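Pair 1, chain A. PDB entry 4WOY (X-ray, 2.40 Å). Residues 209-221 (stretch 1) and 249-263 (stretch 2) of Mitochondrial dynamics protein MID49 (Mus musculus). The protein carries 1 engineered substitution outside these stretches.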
# COMPACT_ATOMS: atom_id res chain seq x y z
N LEU A 209 6.03 1.36 -4.20
CA LEU A 209 6.55 0.24 -4.99
C LEU A 209 5.54 -0.91 -5.14
O LEU A 209 5.85 -1.93 -5.76
CB LEU A 209 7.85 -0.29 -4.40
CG LEU A 209 9.01 0.71 -4.45
CD1 LEU A 209 10.31 0.16 -3.83
CD2 LEU A 209 9.24 1.21 -5.89
N TYR A 210 4.35 -0.74 -4.57
CA TYR A 210 3.38 -1.83 -4.55
C TYR A 210 3.08 -2.43 -5.97
O TYR A 210 3.14 -3.64 -6.13
CB TYR A 210 2.08 -1.37 -3.86
CG TYR A 210 0.97 -2.39 -3.96
CD1 TYR A 210 0.83 -3.40 -3.00
CD2 TYR A 210 0.08 -2.37 -5.03
CE1 TYR A 210 -0.18 -4.35 -3.10
CE2 TYR A 210 -0.91 -3.30 -5.14
CZ TYR A 210 -1.05 -4.29 -4.17
OH TYR A 210 -2.04 -5.22 -4.31
N PRO A 211 2.80 -1.59 -6.99
CA PRO A 211 2.51 -2.16 -8.32
C PRO A 211 3.67 -2.96 -8.92
O PRO A 211 3.45 -3.95 -9.61
CB PRO A 211 2.22 -0.93 -9.18
CG PRO A 211 1.78 0.12 -8.21
CD PRO A 211 2.65 -0.11 -6.99
N VAL A 212 4.90 -2.51 -8.68
CA VAL A 212 6.08 -3.21 -9.18
C VAL A 212 6.27 -4.54 -8.49
O VAL A 212 6.57 -5.55 -9.13
CB VAL A 212 7.35 -2.36 -8.99
CG1 VAL A 212 8.56 -3.12 -9.48
CG2 VAL A 212 7.22 -1.03 -9.71
N GLU A 213 6.10 -4.53 -7.16
CA GLU A 213 6.25 -5.71 -6.32
C GLU A 213 5.23 -6.79 -6.65
O GLU A 213 5.58 -7.96 -6.75
CB GLU A 213 6.15 -5.33 -4.83
CG GLU A 213 7.26 -4.42 -4.36
CD GLU A 213 7.00 -3.77 -3.00
OE1 GLU A 213 5.83 -3.65 -2.60
OE2 GLU A 213 7.98 -3.36 -2.35
N THR A 214 3.97 -6.41 -6.80
CA THR A 214 2.97 -7.43 -7.06
C THR A 214 3.09 -7.96 -8.49
O THR A 214 2.80 -9.11 -8.73
CB THR A 214 1.53 -6.95 -6.78
OG1 THR A 214 1.08 -6.11 -7.84
CG2 THR A 214 1.46 -6.20 -5.45
N ALA A 215 3.55 -7.13 -9.43
CA ALA A 215 3.79 -7.63 -10.78
C ALA A 215 4.91 -8.67 -10.79
O ALA A 215 4.83 -9.67 -11.51
CB ALA A 215 4.12 -6.50 -11.73
N ARG A 216 5.93 -8.42 -9.97
CA ARG A 216 7.07 -9.33 -9.88
C ARG A 216 6.66 -10.68 -9.26
O ARG A 216 6.99 -11.74 -9.77
CB ARG A 216 8.18 -8.68 -9.06
CG ARG A 216 9.46 -9.50 -8.97
CD ARG A 216 9.93 -9.91 -10.36
NE ARG A 216 11.20 -10.63 -10.33
CZ ARG A 216 11.68 -11.36 -11.35
NH1 ARG A 216 10.98 -11.47 -12.48
NH2 ARG A 216 12.85 -11.97 -11.23
N LEU A 217 5.90 -10.61 -8.17
CA LEU A 217 5.43 -11.80 -7.48
C LEU A 217 4.49 -12.61 -8.36
O LEU A 217 4.55 -13.84 -8.37
CB LEU A 217 4.73 -11.41 -6.18
CG LEU A 217 5.74 -10.99 -5.12
CD1 LEU A 217 5.05 -10.52 -3.87
CD2 LEU A 217 6.70 -12.14 -4.84
N ARG A 218 3.60 -11.92 -9.06
CA ARG A 218 2.71 -12.56 -10.01
C ARG A 218 3.53 -13.19 -11.14
O ARG A 218 3.27 -14.31 -11.54
CB ARG A 218 1.70 -11.58 -10.57
CG ARG A 218 0.87 -12.18 -11.71
CD ARG A 218 -0.35 -11.35 -12.06
NE ARG A 218 -1.16 -11.02 -10.89
CZ ARG A 218 -1.25 -9.80 -10.37
NH1 ARG A 218 -0.58 -8.78 -10.92
NH2 ARG A 218 -2.01 -9.59 -9.30
N ALA A 219 4.54 -12.47 -11.60
CA ALA A 219 5.39 -12.96 -12.70
C ALA A 219 6.10 -14.24 -12.31
O ALA A 219 6.13 -15.21 -13.08
CB ALA A 219 6.38 -11.93 -13.09
N LEU A 220 6.67 -14.24 -11.11
CA LEU A 220 7.39 -15.40 -10.60
C LEU A 220 6.50 -16.61 -10.40
O LEU A 220 6.88 -17.72 -10.74
CB LEU A 220 8.07 -15.06 -9.27
CG LEU A 220 9.25 -14.09 -9.31
CD1 LEU A 220 9.62 -13.63 -7.91
CD2 LEU A 220 10.43 -14.77 -9.99
N ASP A 221 5.31 -16.41 -9.84
CA ASP A 221 4.42 -17.52 -9.54
C ASP A 221 3.84 -18.14 -10.80
O ASP A 221 3.58 -19.33 -10.85
CB ASP A 221 3.28 -17.08 -8.62
CG ASP A 221 3.66 -17.18 -7.15
OD1 ASP A 221 4.72 -17.76 -6.83
OD2 ASP A 221 2.88 -16.66 -6.32
N GLY A 249 4.17 -5.19 8.45
CA GLY A 249 3.01 -5.11 7.58
C GLY A 249 3.27 -5.63 6.19
O GLY A 249 4.31 -6.21 5.91
N TRP A 250 2.34 -5.35 5.29
CA TRP A 250 2.42 -5.86 3.94
C TRP A 250 3.76 -5.55 3.25
O TRP A 250 4.38 -6.43 2.67
CB TRP A 250 1.29 -5.25 3.13
CG TRP A 250 1.30 -5.70 1.73
CD1 TRP A 250 2.06 -5.20 0.71
CD2 TRP A 250 0.46 -6.70 1.16
NE1 TRP A 250 1.77 -5.86 -0.45
CE2 TRP A 250 0.79 -6.79 -0.21
CE3 TRP A 250 -0.53 -7.54 1.67
CZ2 TRP A 250 0.17 -7.68 -1.07
CZ3 TRP A 250 -1.14 -8.44 0.81
CH2 TRP A 250 -0.80 -8.50 -0.55
N SER A 251 4.20 -4.31 3.34
CA SER A 251 5.42 -3.89 2.64
C SER A 251 6.67 -4.57 3.20
O SER A 251 7.57 -4.92 2.45
CB SER A 251 5.59 -2.38 2.72
OG SER A 251 5.78 -1.99 4.05
N HIS A 252 6.71 -4.75 4.52
CA HIS A 252 7.82 -5.43 5.18
C HIS A 252 7.97 -6.85 4.70
O HIS A 252 9.09 -7.30 4.34
CB HIS A 252 7.62 -5.46 6.68
CG HIS A 252 7.55 -4.11 7.30
ND1 HIS A 252 6.38 -3.39 7.36
CD2 HIS A 252 8.50 -3.35 7.89
CE1 HIS A 252 6.62 -2.23 7.95
NE2 HIS A 252 7.90 -2.18 8.28
N LEU A 253 6.85 -7.58 4.74
CA LEU A 253 6.85 -9.01 4.48
C LEU A 253 7.00 -9.26 2.98
O LEU A 253 7.49 -10.32 2.56
CB LEU A 253 5.58 -9.66 5.06
CG LEU A 253 5.41 -9.44 6.58
CD1 LEU A 253 3.97 -9.60 7.03
CD2 LEU A 253 6.34 -10.37 7.36
N THR A 254 6.61 -8.28 2.18
CA THR A 254 6.85 -8.35 0.74
C THR A 254 8.34 -8.51 0.46
O THR A 254 8.77 -9.29 -0.40
CB THR A 254 6.35 -7.08 0.04
OG1 THR A 254 4.91 -7.05 0.12
CG2 THR A 254 6.83 -7.01 -1.43
N GLN A 255 9.13 -7.74 1.21
CA GLN A 255 10.57 -7.74 1.05
C GLN A 255 11.13 -9.13 1.35
O GLN A 255 12.06 -9.60 0.69
CB GLN A 255 11.19 -6.69 1.98
CG GLN A 255 11.33 -5.29 1.39
CD GLN A 255 10.38 -4.99 0.26
OE1 GLN A 255 10.69 -5.24 -0.90
NE2 GLN A 255 9.24 -4.39 0.57
N VAL A 256 10.55 -9.76 2.37
CA VAL A 256 10.95 -11.10 2.77
C VAL A 256 10.67 -12.07 1.66
O VAL A 256 11.52 -12.89 1.34
CB VAL A 256 10.21 -11.59 4.01
CG1 VAL A 256 10.66 -13.00 4.32
CG2 VAL A 256 10.49 -10.66 5.21
N VAL A 257 9.47 -12.01 1.08
CA VAL A 257 9.09 -12.95 0.03
C VAL A 257 9.82 -12.67 -1.29
O VAL A 257 10.13 -13.60 -2.04
CB VAL A 257 7.57 -12.97 -0.18
CG1 VAL A 257 7.19 -13.88 -1.39
CG2 VAL A 257 6.89 -13.44 1.10
N LEU A 258 10.11 -11.41 -1.58
CA LEU A 258 10.92 -11.11 -2.75
C LEU A 258 12.33 -11.69 -2.60
O LEU A 258 12.89 -12.20 -3.55
CB LEU A 258 10.99 -9.60 -3.01
CG LEU A 258 9.71 -9.07 -3.68
CD1 LEU A 258 9.66 -7.56 -3.72
CD2 LEU A 258 9.55 -9.65 -5.09
N HIS A 259 12.88 -11.63 -1.40
CA HIS A 259 14.21 -12.16 -1.16
C HIS A 259 14.27 -13.67 -1.35
O HIS A 259 15.13 -14.18 -2.07
CB HIS A 259 14.67 -11.80 0.25
CG HIS A 259 16.06 -12.25 0.57
ND1 HIS A 259 16.33 -13.44 1.21
CD2 HIS A 259 17.27 -11.67 0.33
CE1 HIS A 259 17.64 -13.58 1.35
NE2 HIS A 259 18.23 -12.52 0.83
N LEU A 260 13.36 -14.39 -0.72
CA LEU A 260 13.31 -15.85 -0.87
C LEU A 260 12.80 -16.19 -2.26
O LEU A 260 13.38 -17.04 -2.94
CB LEU A 260 12.39 -16.49 0.17
CG LEU A 260 12.54 -16.15 1.65
CD1 LEU A 260 11.65 -17.03 2.50
CD2 LEU A 260 13.97 -16.30 2.08
N GLY A 261 11.76 -15.47 -2.68
CA GLY A 261 11.09 -15.74 -3.94
C GLY A 261 11.96 -15.58 -5.16
O GLY A 261 11.78 -16.28 -6.17
N GLU A 262 12.95 -14.68 -5.06
CA GLU A 262 13.91 -14.45 -6.13
C GLU A 262 14.96 -15.53 -6.10
O GLU A 262 16.15 -15.24 -6.13
CB GLU A 262 14.59 -13.08 -6.03
CG GLU A 262 13.74 -11.83 -6.33
CD GLU A 262 13.47 -11.63 -7.81
OE1 GLU A 262 14.27 -12.12 -8.63
OE2 GLU A 262 12.48 -10.95 -8.15
N GLU A 263 14.53 -16.78 -5.99
CA GLU A 263 15.44 -17.91 -6.09
C GLU A 263 14.77 -19.09 -6.77
O GLU A 263 13.56 -19.31 -6.63
CB GLU A 263 15.94 -18.34 -4.73
CG GLU A 263 16.78 -17.32 -4.03
CD GLU A 263 17.36 -17.86 -2.77
OE1 GLU A 263 17.31 -19.09 -2.59
OE2 GLU A 263 17.85 -17.06 -1.95
O HOH W 1 10.49 -3.54 -2.74

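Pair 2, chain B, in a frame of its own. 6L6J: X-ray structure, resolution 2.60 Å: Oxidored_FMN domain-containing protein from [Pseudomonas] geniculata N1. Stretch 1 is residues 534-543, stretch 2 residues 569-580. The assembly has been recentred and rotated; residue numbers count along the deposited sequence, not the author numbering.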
# COMPACT_ATOMS: atom_id res chain seq x y z
N ALA B 534 7.37 -1.33 -17.64
CA ALA B 534 7.05 -1.03 -19.05
C ALA B 534 6.32 0.31 -19.13
O ALA B 534 6.61 1.06 -20.09
CB ALA B 534 6.27 -2.14 -19.69
N ALA B 535 5.40 0.60 -18.20
CA ALA B 535 4.62 1.86 -18.21
C ALA B 535 5.61 3.00 -17.94
O ALA B 535 5.44 4.11 -18.51
CB ALA B 535 3.49 1.86 -17.21
N VAL B 536 6.61 2.73 -17.12
CA VAL B 536 7.60 3.76 -16.72
C VAL B 536 8.51 4.06 -17.93
O VAL B 536 8.82 5.24 -18.13
CB VAL B 536 8.36 3.35 -15.44
CG1 VAL B 536 9.47 4.31 -15.08
CG2 VAL B 536 7.40 3.23 -14.26
N VAL B 537 8.90 3.05 -18.71
CA VAL B 537 9.83 3.28 -19.85
C VAL B 537 9.04 4.07 -20.89
O VAL B 537 9.56 5.07 -21.38
CB VAL B 537 10.50 2.01 -20.42
CG1 VAL B 537 11.28 1.25 -19.36
CG2 VAL B 537 9.55 1.09 -21.09
N ALA B 538 7.79 3.70 -21.12
CA ALA B 538 6.86 4.39 -22.05
C ALA B 538 6.88 5.88 -21.73
O ALA B 538 7.17 6.69 -22.63
CB ALA B 538 5.47 3.81 -21.92
N ASP B 539 6.62 6.22 -20.47
CA ASP B 539 6.58 7.61 -19.96
C ASP B 539 7.91 8.29 -20.28
O ASP B 539 7.88 9.34 -20.91
CB ASP B 539 6.29 7.65 -18.46
CG ASP B 539 5.65 8.95 -18.01
OD1 ASP B 539 6.17 10.02 -18.38
OD2 ASP B 539 4.60 8.88 -17.35
N ARG B 540 9.01 7.68 -19.88
CA ARG B 540 10.39 8.17 -20.13
C ARG B 540 10.54 8.49 -21.62
O ARG B 540 11.11 9.55 -21.94
CB ARG B 540 11.40 7.11 -19.70
CG ARG B 540 12.85 7.49 -19.94
CD ARG B 540 13.32 8.48 -18.90
NE ARG B 540 14.74 8.75 -19.09
CZ ARG B 540 15.25 9.78 -19.78
NH1 ARG B 540 14.44 10.68 -20.35
NH2 ARG B 540 16.57 9.91 -19.87
N LEU B 541 10.04 7.60 -22.48
CA LEU B 541 10.25 7.64 -23.95
C LEU B 541 9.37 8.71 -24.58
O LEU B 541 9.84 9.41 -25.51
CB LEU B 541 9.93 6.28 -24.55
CG LEU B 541 10.95 5.17 -24.31
CD1 LEU B 541 10.32 3.83 -24.64
CD2 LEU B 541 12.21 5.39 -25.14
N ALA B 542 8.11 8.81 -24.16
CA ALA B 542 7.20 9.85 -24.70
C ALA B 542 7.81 11.23 -24.36
O ALA B 542 7.90 12.10 -25.27
CB ALA B 542 5.79 9.66 -24.17
N ARG B 543 8.31 11.38 -23.14
CA ARG B 543 8.93 12.64 -22.63
C ARG B 543 10.25 12.96 -23.34
O ARG B 543 10.71 14.05 -23.15
CB ARG B 543 9.25 12.54 -21.14
CG ARG B 543 8.03 12.52 -20.24
CD ARG B 543 8.51 12.63 -18.81
NE ARG B 543 7.56 12.10 -17.85
CZ ARG B 543 7.60 12.35 -16.55
NH1 ARG B 543 8.56 13.12 -16.06
NH2 ARG B 543 6.68 11.81 -15.76
N HIS B 569 -4.72 5.70 -13.06
CA HIS B 569 -3.76 6.83 -13.12
C HIS B 569 -2.74 6.60 -14.24
O HIS B 569 -2.40 7.58 -14.92
CB HIS B 569 -3.05 7.07 -11.77
CG HIS B 569 -3.99 7.27 -10.65
ND1 HIS B 569 -5.16 7.97 -10.80
CD2 HIS B 569 -3.98 6.80 -9.38
CE1 HIS B 569 -5.82 7.96 -9.66
NE2 HIS B 569 -5.13 7.22 -8.78
N VAL B 570 -2.25 5.36 -14.41
CA VAL B 570 -1.29 5.03 -15.50
C VAL B 570 -2.00 5.33 -16.83
O VAL B 570 -1.43 6.12 -17.64
CB VAL B 570 -0.77 3.58 -15.45
CG1 VAL B 570 0.21 3.33 -16.57
CG2 VAL B 570 -0.12 3.22 -14.13
N VAL B 571 -3.19 4.75 -17.04
CA VAL B 571 -4.01 4.96 -18.26
C VAL B 571 -4.17 6.47 -18.50
O VAL B 571 -3.69 6.95 -19.56
CB VAL B 571 -5.37 4.22 -18.18
CG1 VAL B 571 -6.29 4.61 -19.32
CG2 VAL B 571 -5.19 2.72 -18.14
N ASN B 572 -4.79 7.22 -17.57
CA ASN B 572 -4.99 8.69 -17.71
C ASN B 572 -3.67 9.36 -18.10
O ASN B 572 -3.69 10.20 -19.00
CB ASN B 572 -5.52 9.39 -16.46
CG ASN B 572 -6.96 9.04 -16.16
OD1 ASN B 572 -7.61 8.40 -16.97
ND2 ASN B 572 -7.45 9.43 -14.99
N SER B 573 -2.57 8.98 -17.46
CA SER B 573 -1.21 9.48 -17.76
C SER B 573 -0.90 9.28 -19.25
O SER B 573 -0.41 10.22 -19.89
CB SER B 573 -0.21 8.77 -16.88
OG SER B 573 1.10 9.22 -17.16
N MET B 574 -1.18 8.08 -19.77
CA MET B 574 -0.84 7.63 -21.14
C MET B 574 -1.71 8.41 -22.15
O MET B 574 -1.15 9.02 -23.10
CB MET B 574 -1.04 6.11 -21.28
CG MET B 574 0.13 5.23 -20.77
SD MET B 574 -0.15 3.40 -20.94
CE MET B 574 1.42 2.74 -20.43
N ASN B 575 -3.03 8.44 -21.94
CA ASN B 575 -3.96 9.28 -22.74
C ASN B 575 -3.45 10.73 -22.82
O ASN B 575 -3.52 11.31 -23.90
CB ASN B 575 -5.38 9.25 -22.18
CG ASN B 575 -6.02 7.89 -22.38
OD1 ASN B 575 -5.51 7.09 -23.16
ND2 ASN B 575 -7.07 7.60 -21.63
N GLU B 576 -2.93 11.28 -21.73
CA GLU B 576 -2.54 12.71 -21.65
C GLU B 576 -1.27 12.91 -22.48
O GLU B 576 -1.22 13.91 -23.23
CB GLU B 576 -2.45 13.17 -20.19
CG GLU B 576 -3.83 13.32 -19.51
CD GLU B 576 -3.84 13.54 -18.00
OE1 GLU B 576 -2.75 13.80 -17.41
OE2 GLU B 576 -4.94 13.45 -17.39
N ALA B 577 -0.32 11.97 -22.41
CA ALA B 577 0.97 12.02 -23.15
C ALA B 577 0.79 11.57 -24.61
O ALA B 577 1.78 11.60 -25.36
CB ALA B 577 1.98 11.12 -22.45
N GLY B 578 -0.41 11.15 -25.01
CA GLY B 578 -0.66 10.52 -26.31
C GLY B 578 0.24 9.31 -26.51
O GLY B 578 0.89 9.23 -27.58
N ILE B 579 0.28 8.43 -25.49
CA ILE B 579 0.85 7.06 -25.54
C ILE B 579 -0.29 6.11 -25.95
O ILE B 579 -1.32 6.00 -25.24
CB ILE B 579 1.54 6.66 -24.21
CG1 ILE B 579 2.84 7.44 -23.99
CG2 ILE B 579 1.79 5.15 -24.13
CD1 ILE B 579 3.60 7.06 -22.71
N GLU B 580 -0.12 5.47 -27.10
CA GLU B 580 -1.05 4.45 -27.65
C GLU B 580 -1.08 3.25 -26.69
O GLU B 580 0.01 2.78 -26.26
CB GLU B 580 -0.58 4.04 -29.04
CG GLU B 580 -1.71 3.71 -29.98
CD GLU B 580 -2.55 4.92 -30.35
OE1 GLU B 580 -3.80 4.75 -30.45
OE2 GLU B 580 -1.95 6.03 -30.55

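Both pairs are built from two helices that run in nearly the same direction, their axes 10.9 Å apart at closest approach and inclined by 36° in pair 1 and 22° in pair 2. Fourteen central residues superpose with an RMSD of 0.5 Å. The register is the same: Glu A213 and Thr A254 fall on Ala B535 and Val B570, Leu A217 and Leu A258 on Asp B539 and Met B574, Leu A220 and Gly A261 on Ala B542 and Ala B577.

The central position shows the contrast best. In pair 1, Leu A217 CD2 lies 3.8 Å from Leu A258 CD2 and 3.9 Å from Val A257 CG1, so branched aliphatic chains fill the space between the backbones. In pair 2 the match of Leu A217 is Asp B539, whose OD2 is 3.5 Å from Ser B573 OG, while its OD1 accepts a 2.6 Å hydrogen bond from Arg B543 NE, a salt bridge within its own stretch. The charge is thus met partly by a neighbour in sequence, and OD2 finds a hydrogen bond elsewhere in the structure. Part of the apolar contact comes from Met B574, the counterpart of Leu A258: its long, flexible chain brings CE to 3.9 Å from Ala B535 CB.

One turn earlier, Glu A213 and Ala B535 both point toward the partner helix. The methyl of Ala B535 suits close apolar packing, its CB 3.7 Å from Val B570 CG1. Glu A213 lays its aliphatic part beside Leu A258, with Glu A213 CG 4.0 Å from Leu A258 CD1, and sends its carboxylate on to polar partners: Gln A255 NE2 gives Glu A213 OE2 a weak 3.3 Å hydrogen bond, and a water donates to both Glu A213 OE2 and Gln A255 OE1, at 2.5 Å each.

Arg A216 and Ala B538 match in backbone but hardly in reach. Arg A216 packs its CG 3.9 Å from Leu A258 CD2, then extends to Glu A262, where NE to OE2 (2.5 Å) and NH2 to OE1 (3.0 Å) form a two-pronged salt bridge, although Glu A262 is poorly ordered. Glu A262 coincides with Gly B578, whose positive phi favours glycine and belongs to a Schellman motif. The chain then turns so that Ile B579 points back toward the first helix, its CD1 3.8 Å from Ala B538 CB and its CG1 3.7 Å from Ala B542 CB. Small alanines leave room for this isoleucine. At the matching end of pair 1 the larger Leu A220 places CD1 3.8 Å from Gly A261 O, against a residue with no side chain. Pair 1 buries 528 Å², pair 2 289 Å².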